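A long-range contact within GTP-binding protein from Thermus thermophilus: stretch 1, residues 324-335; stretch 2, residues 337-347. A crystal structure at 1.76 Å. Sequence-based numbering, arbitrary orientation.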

# COMPACT_ATOMS: atom_id res chain seq x y z
N ALA A 324 10.91 20.20 15.17
CA ALA A 324 10.55 18.99 15.90
C ALA A 324 11.76 18.16 16.33
O ALA A 324 12.77 18.12 15.64
CB ALA A 324 9.60 18.12 15.06
N GLU A 325 11.65 17.51 17.48
CA GLU A 325 12.71 16.66 17.97
C GLU A 325 12.50 15.35 17.20
O GLU A 325 11.37 14.87 17.07
CB GLU A 325 12.54 16.41 19.47
CG GLU A 325 12.50 17.66 20.34
CD GLU A 325 11.88 17.39 21.71
OE1 GLU A 325 12.31 16.44 22.40
OE2 GLU A 325 10.95 18.13 22.11
N VAL A 326 13.59 14.78 16.70
CA VAL A 326 13.53 13.55 15.92
C VAL A 326 14.66 12.63 16.32
O VAL A 326 15.80 13.06 16.51
CB VAL A 326 13.70 13.84 14.41
CG1 VAL A 326 13.59 12.53 13.61
CG2 VAL A 326 12.68 14.86 13.96
N ILE A 327 14.35 11.34 16.44
CA ILE A 327 15.36 10.35 16.79
C ILE A 327 14.85 8.99 16.33
O ILE A 327 13.67 8.69 16.47
CB ILE A 327 15.63 10.34 18.33
CG1 ILE A 327 16.65 9.24 18.68
CG2 ILE A 327 14.31 10.13 19.09
CD1 ILE A 327 16.98 9.15 20.18
N PRO A 328 15.73 8.17 15.74
CA PRO A 328 15.39 6.82 15.27
C PRO A 328 14.89 6.04 16.47
O PRO A 328 15.45 6.13 17.56
CB PRO A 328 16.72 6.28 14.79
CG PRO A 328 17.43 7.51 14.32
CD PRO A 328 17.10 8.55 15.34
N TRP A 329 13.84 5.25 16.29
CA TRP A 329 13.27 4.52 17.41
C TRP A 329 14.29 3.67 18.15
O TRP A 329 14.23 3.55 19.37
CB TRP A 329 12.12 3.61 16.95
CG TRP A 329 12.62 2.42 16.20
CD1 TRP A 329 12.96 2.37 14.87
CD2 TRP A 329 12.91 1.13 16.74
NE1 TRP A 329 13.45 1.13 14.55
CE2 TRP A 329 13.44 0.35 15.68
CE3 TRP A 329 12.80 0.55 18.01
CZ2 TRP A 329 13.84 -0.98 15.86
CZ3 TRP A 329 13.20 -0.78 18.18
CH2 TRP A 329 13.71 -1.52 17.11
N ASP A 330 15.22 3.08 17.41
CA ASP A 330 16.20 2.20 18.03
C ASP A 330 17.16 2.95 18.94
O ASP A 330 17.64 2.41 19.94
CB ASP A 330 17.00 1.44 16.96
CG ASP A 330 17.56 2.36 15.91
OD1 ASP A 330 18.75 2.21 15.56
OD2 ASP A 330 16.82 3.21 15.42
N LYS A 331 17.42 4.21 18.60
CA LYS A 331 18.32 5.03 19.41
C LYS A 331 17.58 5.53 20.64
O LYS A 331 18.18 5.74 21.70
CB LYS A 331 18.87 6.21 18.60
CG LYS A 331 19.68 5.82 17.37
CD LYS A 331 20.83 4.88 17.68
CE LYS A 331 21.92 5.53 18.55
NZ LYS A 331 23.03 4.58 18.85
N LEU A 332 16.27 5.75 20.52
CA LEU A 332 15.51 6.18 21.68
C LEU A 332 15.47 4.99 22.66
O LEU A 332 15.59 5.15 23.88
CB LEU A 332 14.07 6.59 21.29
CG LEU A 332 13.19 7.16 22.40
CD1 LEU A 332 13.91 8.35 23.09
CD2 LEU A 332 11.85 7.63 21.79
N VAL A 333 15.28 3.80 22.11
CA VAL A 333 15.24 2.60 22.95
C VAL A 333 16.62 2.37 23.58
O VAL A 333 16.72 2.06 24.78
CB VAL A 333 14.84 1.35 22.12
CG1 VAL A 333 14.99 0.07 22.96
CG2 VAL A 333 13.37 1.49 21.67
N GLU A 334 17.67 2.49 22.78
CA GLU A 334 19.02 2.27 23.29
C GLU A 334 19.37 3.25 24.40
O GLU A 334 20.02 2.89 25.39
CB GLU A 334 20.06 2.38 22.17
CG GLU A 334 21.49 2.12 22.66
CD GLU A 334 22.50 2.15 21.52
OE1 GLU A 334 23.70 1.89 21.78
OE2 GLU A 334 22.10 2.44 20.38
N ALA A 335 18.93 4.50 24.26
CA ALA A 335 19.20 5.52 25.28
C ALA A 335 18.39 5.29 26.56
O ALA A 335 18.89 5.53 27.66
CB ALA A 335 18.90 6.91 24.72
N GLY A 337 15.06 6.59 26.95
CA GLY A 337 14.06 7.62 27.15
C GLY A 337 14.46 8.90 26.46
O GLY A 337 15.54 8.99 25.88
N TRP A 338 13.59 9.91 26.51
CA TRP A 338 13.85 11.18 25.87
C TRP A 338 14.93 11.97 26.60
O TRP A 338 15.86 12.47 25.97
CB TRP A 338 12.59 12.03 25.82
CG TRP A 338 11.60 11.62 24.78
CD1 TRP A 338 10.39 11.03 25.00
CD2 TRP A 338 11.70 11.83 23.37
NE1 TRP A 338 9.72 10.87 23.81
CE2 TRP A 338 10.50 11.35 22.79
CE3 TRP A 338 12.68 12.39 22.54
CZ2 TRP A 338 10.27 11.40 21.42
CZ3 TRP A 338 12.44 12.44 21.17
CH2 TRP A 338 11.24 11.94 20.63
N ALA A 339 14.80 12.06 27.92
CA ALA A 339 15.77 12.81 28.72
C ALA A 339 17.16 12.18 28.54
O ALA A 339 18.16 12.89 28.36
CB ALA A 339 15.36 12.77 30.18
N ARG A 340 17.21 10.85 28.57
CA ARG A 340 18.46 10.14 28.39
C ARG A 340 19.04 10.27 26.98
O ARG A 340 20.24 10.40 26.82
CB ARG A 340 18.29 8.67 28.76
CG ARG A 340 18.11 8.47 30.25
CD ARG A 340 19.03 7.38 30.76
NE ARG A 340 18.38 6.08 30.79
CZ ARG A 340 19.02 4.92 30.94
NH1 ARG A 340 20.34 4.90 31.09
NH2 ARG A 340 18.33 3.79 30.97
N ALA A 341 18.18 10.24 25.97
CA ALA A 341 18.63 10.37 24.58
C ALA A 341 19.19 11.77 24.31
O ALA A 341 20.13 11.93 23.52
CB ALA A 341 17.48 10.08 23.61
N LYS A 342 18.59 12.77 24.94
CA LYS A 342 19.05 14.15 24.79
C LYS A 342 20.46 14.24 25.37
O LYS A 342 21.39 14.75 24.72
CB LYS A 342 18.12 15.10 25.55
CG LYS A 342 16.72 15.28 24.95
CD LYS A 342 15.79 15.99 25.94
CE LYS A 342 14.37 16.16 25.41
NZ LYS A 342 14.30 17.21 24.35
N GLU A 343 20.63 13.73 26.59
CA GLU A 343 21.93 13.76 27.27
C GLU A 343 22.98 13.09 26.42
O GLU A 343 24.14 13.51 26.40
CB GLU A 343 21.83 13.06 28.64
CG GLU A 343 23.18 12.83 29.34
CD GLU A 343 23.81 11.48 29.01
OE1 GLU A 343 24.91 11.20 29.55
OE2 GLU A 343 23.23 10.71 28.23
N ARG A 344 22.58 12.04 25.70
CA ARG A 344 23.49 11.31 24.83
C ARG A 344 23.70 12.09 23.53
O ARG A 344 24.55 11.75 22.71
CB ARG A 344 22.92 9.93 24.50
CG ARG A 344 23.04 8.88 25.61
CD ARG A 344 24.34 8.11 25.48
NE ARG A 344 24.16 6.72 25.87
CZ ARG A 344 24.77 5.70 25.27
NH1 ARG A 344 25.59 5.92 24.25
NH2 ARG A 344 24.53 4.45 25.66
N GLY A 345 22.91 13.14 23.33
CA GLY A 345 23.05 13.91 22.11
C GLY A 345 22.53 13.16 20.88
O GLY A 345 23.07 13.31 19.77
N TRP A 346 21.48 12.36 21.07
CA TRP A 346 20.92 11.59 19.97
C TRP A 346 19.61 12.18 19.45
O TRP A 346 19.07 11.73 18.43
CB TRP A 346 20.68 10.13 20.39
CG TRP A 346 21.95 9.33 20.56
CD1 TRP A 346 23.20 9.67 20.11
CD2 TRP A 346 22.08 8.05 21.18
NE1 TRP A 346 24.09 8.67 20.42
CE2 TRP A 346 23.43 7.67 21.08
CE3 TRP A 346 21.18 7.19 21.82
CZ2 TRP A 346 23.91 6.45 21.58
CZ3 TRP A 346 21.65 5.98 22.33
CH2 TRP A 346 23.01 5.62 22.20
N VAL A 347 19.09 13.19 20.14
CA VAL A 347 17.84 13.81 19.73
C VAL A 347 18.13 15.01 18.84
O VAL A 347 18.81 15.95 19.25
CB VAL A 347 17.01 14.26 20.94
CG1 VAL A 347 15.80 15.08 20.48
CG2 VAL A 347 16.55 13.03 21.73
O HOH W 1 24.21 1.46 24.42
O HOH W 2 21.53 5.95 27.90

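Helices joined by a tight turn pack well when small side chains let them approach, and this pair of stretches is a compact example. Stretch 1 runs as a strand through Pro328, which occupies the N-cap position, and continues as a helix over residues 329-335. The second helix, 338-343, crosses the first at 99°, with the axes 8.3 Å apart at their closest, and lies at 85° to the strand. Gly337 caps its N-terminus. The phi of 151° at this glycine would jam a CB against the carbonyl oxygen of the preceding residue, so the backbone itself calls for glycine. From here Gly337 N makes a weak hydrogen bond to Leu332 O (3.4 Å). At the far end, Gly345 adopts a positive phi in a Schellman motif, with Trp346 N bonded to Ala341 O (2.8 Å) and Gly345 N to Lys342 O (2.6 Å). The chain thus turns back, bringing the CA of Val347 to 5.2 Å from the CA of Ile327.

Small residues sit where the two helices approach closely. The CA atoms of Ala335 and Ala341 are 4.9 Å apart, and Ala335 CB lies 3.6 Å from Ala341 CB; methyl groups fill this narrow space while allowing the close approach. Beside them, Ile327 points toward the second stretch with both chi angles t, an extended form that carries CD1 to 3.6 Å from Ala341 CB and 3.8 Å from Trp346 CB. Its other branch contributes as well, for Ile327 CG2 is 3.6 Å from Trp338 CZ3. Leu332 starts out sideways, but its end comes nearer: CD1 rests 4.0 Å from Ala341 CB, and CD2 lies over one face of the Trp338 ring, 4.1 Å from Trp338 CE2. The CA-to-CB bond of Trp338 points away, yet its broad indole reaches back to these aliphatic groups.

Trp346 has the largest area covered by the opposite stretch, and its flat ring makes two kinds of contact. One face receives Lys331, whose CE stands 3.5 Å from the centroid of the six-membered ring, almost on the normal, while NZ makes a cation-pi interaction at 3.7 Å from the same centroid. Lysine suits this place because its methylene and its charge can both use the aromatic face. The ammonium also forms a salt bridge within its own helix, Lys331 NZ to Glu334 OE2 (2.8 Å). At the ring edge lies the backbone of Ala335, with N 3.6 Å from Trp346 CZ3.

One salt bridge joins the stretches directly. Glu325 is buried, and its OE1 accepts a hydrogen bond from Lys342 NZ (2.9 Å) as part of this pair, which offsets the carboxylate's charge. Water also bridges the stretches: water 2 donates to Ala335 O (2.7 Å) and weakly accepts from Arg344 NE (3.4 Å). Together the contacts bury 758 Å², both sides summed, combining an apolar center with charged groups, of which Lys331 contributes both methylene and charge to the Trp346 face.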